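Local coordinates for LPG0439 HIT-related domain-containing protein (Legionella pneumophila subsp. pneumophila, PDB 5L0L) that is of unknown function but carries a HIT-related domain, here as one piece of a longer, probably membrane-anchored protein, at residues A[29-34]-A[79-84]; A[37-42]-A[49-54]. All blocks are in the same frame, centred on the assembly; numbering follows the deposited sequence.

Overall arrangement
Read from the N terminus, the chain first lays down strand 25-31, turns, and returns as strand 35-41; a second turn leads into strand 51-58, and helix 73-92 follows. Contact 2 (37-42 with 49-54) closes the short loop of the hairpin, and contact 1 (29-34 with 79-84) closes a longer one that encloses it, so the two nest and do not cross. Contact 2 zips together two inner strands of the six-stranded antiparallel sheet; contact 1 lays the helix against a neighbouring strand of that sheet. Their centres are about 13 Å apart, and Tyr37 joins them, packing its CE1 against Val31 CG2 at 3.5 Å.

Contact 1 of 2, residues A[29-34]-A[79-84]; sequences ITVRNK and LNDVAS
Ile29 opens the contact by presenting two branches to Val82 of the helix: CG2 lies 3.9 Å from Val82 CG2, and CD1 meets Val82 CG1. Two residues on, Val31 turns the same way from strand 25-31 and brings its CG2 to 3.8 Å from Val82 CG2, so a single methyl of the helix touches both strand side chains. Val82 also packs on Val39 of the next strand and on Ile53 of the one beyond it, as a helix covering one face of an antiparallel sheet does. Beyond the strand, Arg32 changes the chemistry. Its chain runs extended from CG to NE, and the turn at chi4 (103°) sets the guanidinium across from Asp81, their flat groups 46° apart. NH1 gives the salt bridge to Asp81 OD2 at 2.8 Å, tilted 26° out of the guanidinium plane, and NH2 adds a weak bond to the same oxygen at 3.1 Å. A water accepts from Arg32 NH2 at 3.0 Å and donates to Asp81 OD1 at 2.6 Å, bringing in the second carboxylate oxygen. Across the dimer interface Asp81 OD1 lies close to OD1 of Asp81 of the second subunit, like charges together, and makes a long, weak ion pair with Arg77 of that subunit. Arg32 NH2 also has Arg77 of its own chain nearby, so the bridge probably offsets part of both the negative charge where the two carboxylates approach and the positive charge of these two arginines.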
loop_
_atom_site.group_PDB
_atom_site.type_symbol
_atom_site.label_atom_id
_atom_site.label_comp_id
_atom_site.label_asym_id
_atom_site.label_seq_id
_atom_site.Cartn_x
_atom_site.Cartn_y
_atom_site.Cartn_z
ATOM N N ILE A 29 -12.065 -6.374 12.441
ATOM C CA ILE A 29 -12.774 -6.601 11.182
ATOM C C ILE A 29 -12.471 -8.028 10.720
ATOM O O ILE A 29 -11.301 -8.408 10.630
ATOM C CB ILE A 29 -12.392 -5.554 10.129
ATOM C CG1 ILE A 29 -12.563 -4.154 10.780
ATOM C CG2 ILE A 29 -13.186 -5.786 8.836
ATOM C CD1 ILE A 29 -12.438 -2.904 9.937
ATOM N N THR A 30 -13.539 -8.800 10.461
ATOM C CA THR A 30 -13.423 -10.200 10.033
ATOM C C THR A 30 -13.825 -10.298 8.572
ATOM O O THR A 30 -14.857 -9.751 8.172
ATOM C CB THR A 30 -14.287 -11.134 10.879
ATOM O OG1 THR A 30 -13.825 -11.088 12.230
ATOM C CG2 THR A 30 -14.175 -12.592 10.371
ATOM N N VAL A 31 -12.981 -10.963 7.785
ATOM C CA VAL A 31 -13.146 -11.084 6.351
ATOM C C VAL A 31 -13.574 -12.532 6.017
ATOM O O VAL A 31 -12.890 -13.478 6.423
ATOM C CB VAL A 31 -11.839 -10.788 5.598
ATOM C CG1 VAL A 31 -12.025 -10.956 4.094
ATOM C CG2 VAL A 31 -11.381 -9.364 5.895
ATOM N N ARG A 32 -14.725 -12.659 5.340
ATOM C CA ARG A 32 -15.246 -13.947 4.814
ATOM C C ARG A 32 -15.393 -14.949 5.934
ATOM O O ARG A 32 -15.042 -16.117 5.781
ATOM C CB ARG A 32 -14.334 -14.496 3.697
ATOM C CG ARG A 32 -14.335 -13.639 2.436
ATOM C CD ARG A 32 -13.170 -13.907 1.472
ATOM N NE ARG A 32 -13.295 -12.953 0.363
ATOM C CZ ARG A 32 -12.574 -11.836 0.169
ATOM N NH1 ARG A 32 -11.523 -11.506 0.935
ATOM N NH2 ARG A 32 -12.875 -11.054 -0.878
ATOM N N ASN A 33 -15.879 -14.447 7.067
ATOM C CA ASN A 33 -16.099 -15.196 8.300
ATOM C C ASN A 33 -14.932 -16.040 8.839
ATOM O O ASN A 33 -15.140 -17.032 9.539
ATOM C CB ASN A 33 -17.383 -16.052 8.150
ATOM C CG ASN A 33 -18.208 -16.074 9.416
ATOM O OD1 ASN A 33 -18.375 -15.041 10.092
ATOM N ND2 ASN A 33 -18.750 -17.247 9.755
ATOM N N LYS A 34 -13.709 -15.623 8.559
ATOM C CA LYS A 34 -12.548 -16.445 8.812
ATOM C C LYS A 34 -11.281 -15.672 9.202
ATOM O O LYS A 34 -10.582 -16.068 10.133
ATOM C CB LYS A 34 -12.270 -17.290 7.570
ATOM C CG LYS A 34 -11.252 -18.388 7.803
ATOM C CD LYS A 34 -11.060 -19.297 6.591
ATOM C CE LYS A 34 -9.722 -20.025 6.691
ATOM N NZ LYS A 34 -9.472 -20.913 5.524
ATOM N N LEU A 79 -6.326 -8.455 4.159
ATOM C CA LEU A 79 -5.664 -7.204 4.612
ATOM C C LEU A 79 -6.025 -6.075 3.667
ATOM O O LEU A 79 -6.411 -4.982 4.085
ATOM C CB LEU A 79 -4.145 -7.375 4.675
ATOM C CG LEU A 79 -3.403 -6.215 5.350
ATOM C CD1 LEU A 79 -3.572 -6.289 6.848
ATOM C CD2 LEU A 79 -1.931 -6.189 5.032
ATOM N N ASN A 80 -5.878 -6.335 2.381
ATOM C CA ASN A 80 -6.147 -5.330 1.364
ATOM C C ASN A 80 -7.617 -4.938 1.270
ATOM O O ASN A 80 -7.920 -3.806 0.939
ATOM C CB ASN A 80 -5.603 -5.800 0.011
ATOM C CG ASN A 80 -4.083 -5.767 -0.038
ATOM O OD1 ASN A 80 -3.415 -5.543 0.968
ATOM N ND2 ASN A 80 -3.526 -5.925 -1.212
ATOM N N ASP A 81 -8.527 -5.876 1.545
ATOM C CA ASP A 81 -9.960 -5.532 1.621
ATOM C C ASP A 81 -10.236 -4.594 2.808
ATOM O O ASP A 81 -10.991 -3.623 2.682
ATOM C CB ASP A 81 -10.826 -6.794 1.775
ATOM C CG ASP A 81 -10.974 -7.592 0.488
ATOM O OD1 ASP A 81 -10.629 -7.123 -0.628
ATOM O OD2 ASP A 81 -11.494 -8.752 0.593
ATOM N N VAL A 82 -9.675 -4.920 3.971
ATOM C CA VAL A 82 -9.834 -4.063 5.151
ATOM C C VAL A 82 -9.232 -2.668 4.870
ATOM O O VAL A 82 -9.826 -1.620 5.235
ATOM C CB VAL A 82 -9.216 -4.694 6.401
ATOM C CG1 VAL A 82 -9.297 -3.730 7.587
ATOM C CG2 VAL A 82 -9.941 -5.989 6.756
ATOM N N ALA A 83 -8.073 -2.639 4.190
ATOM C CA ALA A 83 -7.517 -1.369 3.719
ATOM C C ALA A 83 -8.497 -0.599 2.818
ATOM O O ALA A 83 -8.719 0.596 3.022
ATOM C CB ALA A 83 -6.148 -1.568 3.058
ATOM N N SER A 84 -9.116 -1.274 1.853
ATOM C CA SER A 84 -10.092 -0.622 0.965
ATOM C C SER A 84 -11.227 0.024 1.756
ATOM O O SER A 84 -11.617 1.167 1.468
ATOM C CB SER A 84 -10.657 -1.628 -0.034
ATOM O OG SER A 84 -9.613 -2.132 -0.858
HETATM O O HOH W 1 -11.432 -8.862 -2.358
#

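Contact 2 of 2, residues A[37-42]-A[49-54]; sequences YSVILN and YRIIIR
Ser38 and Arg54 form one hydrogen-bonded pair, and Ile40 and Ile52 the next, in the antiparallel beta hairpin of strands 35-41 and 51-58 within the HIT-related domain. Each pair is closed by two backbone bonds, and a further one runs from Asn42 N to Arg50 O where the strands give way to the turn. There the donor stands above the carbonyl plane, 37° out of it, although the N-H points almost straight at the oxygen. Between these pairs, Val39 faces the helix side of the sheet together with Ile53.

Ile51 can be followed outward. Its CB sits 3.3 Å from Ile40 O. CG2 stays near that oxygen and also meets Leu41 CD2 at 3.8 Å. CG1 stands between the backbone N and the carbonyl carbon (chi1 61°), and from it chi2, near 180°, extends CD1 to 4.0 Å from Val39 CG1; the side chain also packs on Tyr90 of helix 73-92.

At the turn end, Asn42 and Arg50 lie side by side and point the same way. Asn42 ND2 stands over one face of the Arg50 guanidinium, offset toward its rim, 3.4 Å from Arg50 NH2; both are donors, so this is packing. Arg50 NH1 has its salt bridge with Asp45, and Asn42 OD1 accepts from Thr44 N. One water takes up both side chains: it accepts from Asn42 ND2 at 3.1 Å and from Arg50 NE at 2.9 Å, and donates to Ile51 O at 2.9 Å.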
loop_
_atom_site.group_PDB
_atom_site.type_symbol
_atom_site.label_atom_id
_atom_site.label_comp_id
_atom_site.label_asym_id
_atom_site.label_seq_id
_atom_site.Cartn_x
_atom_site.Cartn_y
_atom_site.Cartn_z
ATOM N N TYR A 37 -8.744 -9.158 11.524
ATOM C CA TYR A 37 -7.798 -8.025 11.413
ATOM C C TYR A 37 -8.110 -6.952 12.454
ATOM O O TYR A 37 -9.283 -6.738 12.773
ATOM C CB TYR A 37 -7.883 -7.401 10.009
ATOM C CG TYR A 37 -7.567 -8.382 8.906
ATOM C CD1 TYR A 37 -8.555 -9.212 8.396
ATOM C CD2 TYR A 37 -6.275 -8.510 8.408
ATOM C CE1 TYR A 37 -8.286 -10.135 7.395
ATOM C CE2 TYR A 37 -5.988 -9.442 7.410
ATOM C CZ TYR A 37 -6.996 -10.268 6.929
ATOM O OH TYR A 37 -6.712 -11.192 5.954
ATOM N N SER A 38 -7.083 -6.316 13.016
ATOM C CA SER A 38 -7.238 -5.169 13.900
ATOM C C SER A 38 -6.905 -3.876 13.171
ATOM O O SER A 38 -6.056 -3.865 12.285
ATOM C CB SER A 38 -6.349 -5.272 15.139
ATOM O OG SER A 38 -4.996 -5.238 14.813
ATOM N N VAL A 39 -7.632 -2.827 13.499
ATOM C CA VAL A 39 -7.379 -1.486 13.039
ATOM C C VAL A 39 -7.144 -0.630 14.278
ATOM O O VAL A 39 -8.040 -0.500 15.123
ATOM C CB VAL A 39 -8.557 -0.939 12.220
ATOM C CG1 VAL A 39 -8.287 0.497 11.817
ATOM C CG2 VAL A 39 -8.848 -1.863 11.010
ATOM N N ILE A 40 -5.946 -0.045 14.411
ATOM C CA ILE A 40 -5.612 0.786 15.570
ATOM C C ILE A 40 -4.953 2.081 15.106
ATOM O O ILE A 40 -4.328 2.119 14.038
ATOM C CB ILE A 40 -4.690 0.040 16.601
ATOM C CG1 ILE A 40 -3.247 -0.053 16.104
ATOM C CG2 ILE A 40 -5.224 -1.366 16.906
ATOM C CD1 ILE A 40 -2.293 -0.658 17.112
ATOM N N LEU A 41 -5.078 3.150 15.887
ATOM C CA LEU A 41 -4.229 4.319 15.642
ATOM C C LEU A 41 -2.795 3.953 16.052
ATOM O O LEU A 41 -2.576 3.223 17.033
ATOM C CB LEU A 41 -4.705 5.568 16.386
ATOM C CG LEU A 41 -5.931 6.242 15.812
ATOM C CD1 LEU A 41 -6.473 7.223 16.845
ATOM C CD2 LEU A 41 -5.617 6.979 14.506
ATOM N N ASN A 42 -1.835 4.431 15.278
ATOM C CA ASN A 42 -0.433 4.157 15.567
ATOM C C ASN A 42 -0.057 4.765 16.925
ATOM O O ASN A 42 -0.158 5.983 17.083
ATOM C CB ASN A 42 0.451 4.704 14.452
ATOM C CG ASN A 42 1.885 4.242 14.584
ATOM O OD1 ASN A 42 2.504 4.419 15.645
ATOM N ND2 ASN A 42 2.432 3.668 13.528
ATOM N N TYR A 49 -2.852 11.187 11.158
ATOM C CA TYR A 49 -3.755 10.253 11.828
ATOM C C TYR A 49 -3.439 8.803 11.427
ATOM O O TYR A 49 -4.336 8.045 11.088
ATOM C CB TYR A 49 -5.237 10.604 11.529
ATOM C CG TYR A 49 -5.671 12.052 11.685
ATOM C CD1 TYR A 49 -5.075 12.917 12.616
ATOM C CD2 TYR A 49 -6.687 12.560 10.907
ATOM C CE1 TYR A 49 -5.495 14.230 12.739
ATOM C CE2 TYR A 49 -7.155 13.858 11.059
ATOM C CZ TYR A 49 -6.558 14.696 11.960
ATOM O OH TYR A 49 -6.969 15.982 12.072
ATOM N N ARG A 50 -2.147 8.433 11.434
ATOM C CA ARG A 50 -1.733 7.096 11.005
ATOM C C ARG A 50 -2.505 5.996 11.722
ATOM O O ARG A 50 -2.640 6.045 12.971
ATOM C CB ARG A 50 -0.256 6.870 11.294
ATOM C CG ARG A 50 0.706 7.395 10.281
ATOM C CD ARG A 50 2.140 7.224 10.796
ATOM N NE ARG A 50 2.587 5.844 10.712
ATOM C CZ ARG A 50 3.871 5.453 10.789
ATOM N NH1 ARG A 50 4.845 6.320 11.060
ATOM N NH2 ARG A 50 4.169 4.168 10.615
ATOM N N ILE A 51 -2.953 4.999 10.957
ATOM C CA ILE A 51 -3.444 3.740 11.510
ATOM C C ILE A 51 -2.549 2.580 11.085
ATOM O O ILE A 51 -1.784 2.682 10.122
ATOM C CB ILE A 51 -4.897 3.433 11.107
ATOM C CG1 ILE A 51 -5.023 3.313 9.594
ATOM C CG2 ILE A 51 -5.840 4.466 11.726
ATOM C CD1 ILE A 51 -6.351 2.769 9.119
ATOM N N ILE A 52 -2.629 1.500 11.846
ATOM C CA ILE A 52 -2.027 0.208 11.473
ATOM C C ILE A 52 -3.182 -0.778 11.312
ATOM O O ILE A 52 -4.058 -0.874 12.178
ATOM C CB ILE A 52 -1.081 -0.303 12.553
ATOM C CG1 ILE A 52 0.019 0.729 12.851
ATOM C CG2 ILE A 52 -0.458 -1.653 12.148
ATOM C CD1 ILE A 52 0.777 0.458 14.142
ATOM N N ILE A 53 -3.188 -1.486 10.194
ATOM C CA ILE A 53 -4.136 -2.539 9.929
ATOM C C ILE A 53 -3.305 -3.803 9.977
ATOM O O ILE A 53 -2.312 -3.915 9.228
ATOM C CB ILE A 53 -4.772 -2.388 8.540
ATOM C CG1 ILE A 53 -5.464 -1.027 8.439
ATOM C CG2 ILE A 53 -5.731 -3.568 8.269
ATOM C CD1 ILE A 53 -6.121 -0.760 7.098
ATOM N N ARG A 54 -3.681 -4.716 10.882
ATOM C CA ARG A 54 -2.874 -5.876 11.190
ATOM C C ARG A 54 -3.686 -7.169 11.171
ATOM O O ARG A 54 -4.808 -7.227 11.677
ATOM C CB ARG A 54 -2.170 -5.678 12.541
ATOM C CG ARG A 54 -1.442 -6.903 13.093
ATOM C CD ARG A 54 -2.352 -7.702 13.977
ATOM N NE ARG A 54 -1.672 -8.816 14.664
ATOM C CZ ARG A 54 -1.135 -8.764 15.892
ATOM N NH1 ARG A 54 -1.150 -7.655 16.636
ATOM N NH2 ARG A 54 -0.580 -9.855 16.380
HETATM O O HOH W 2 -3.603 -3.029 14.152
HETATM O O HOH W 3 0.888 3.538 10.852
#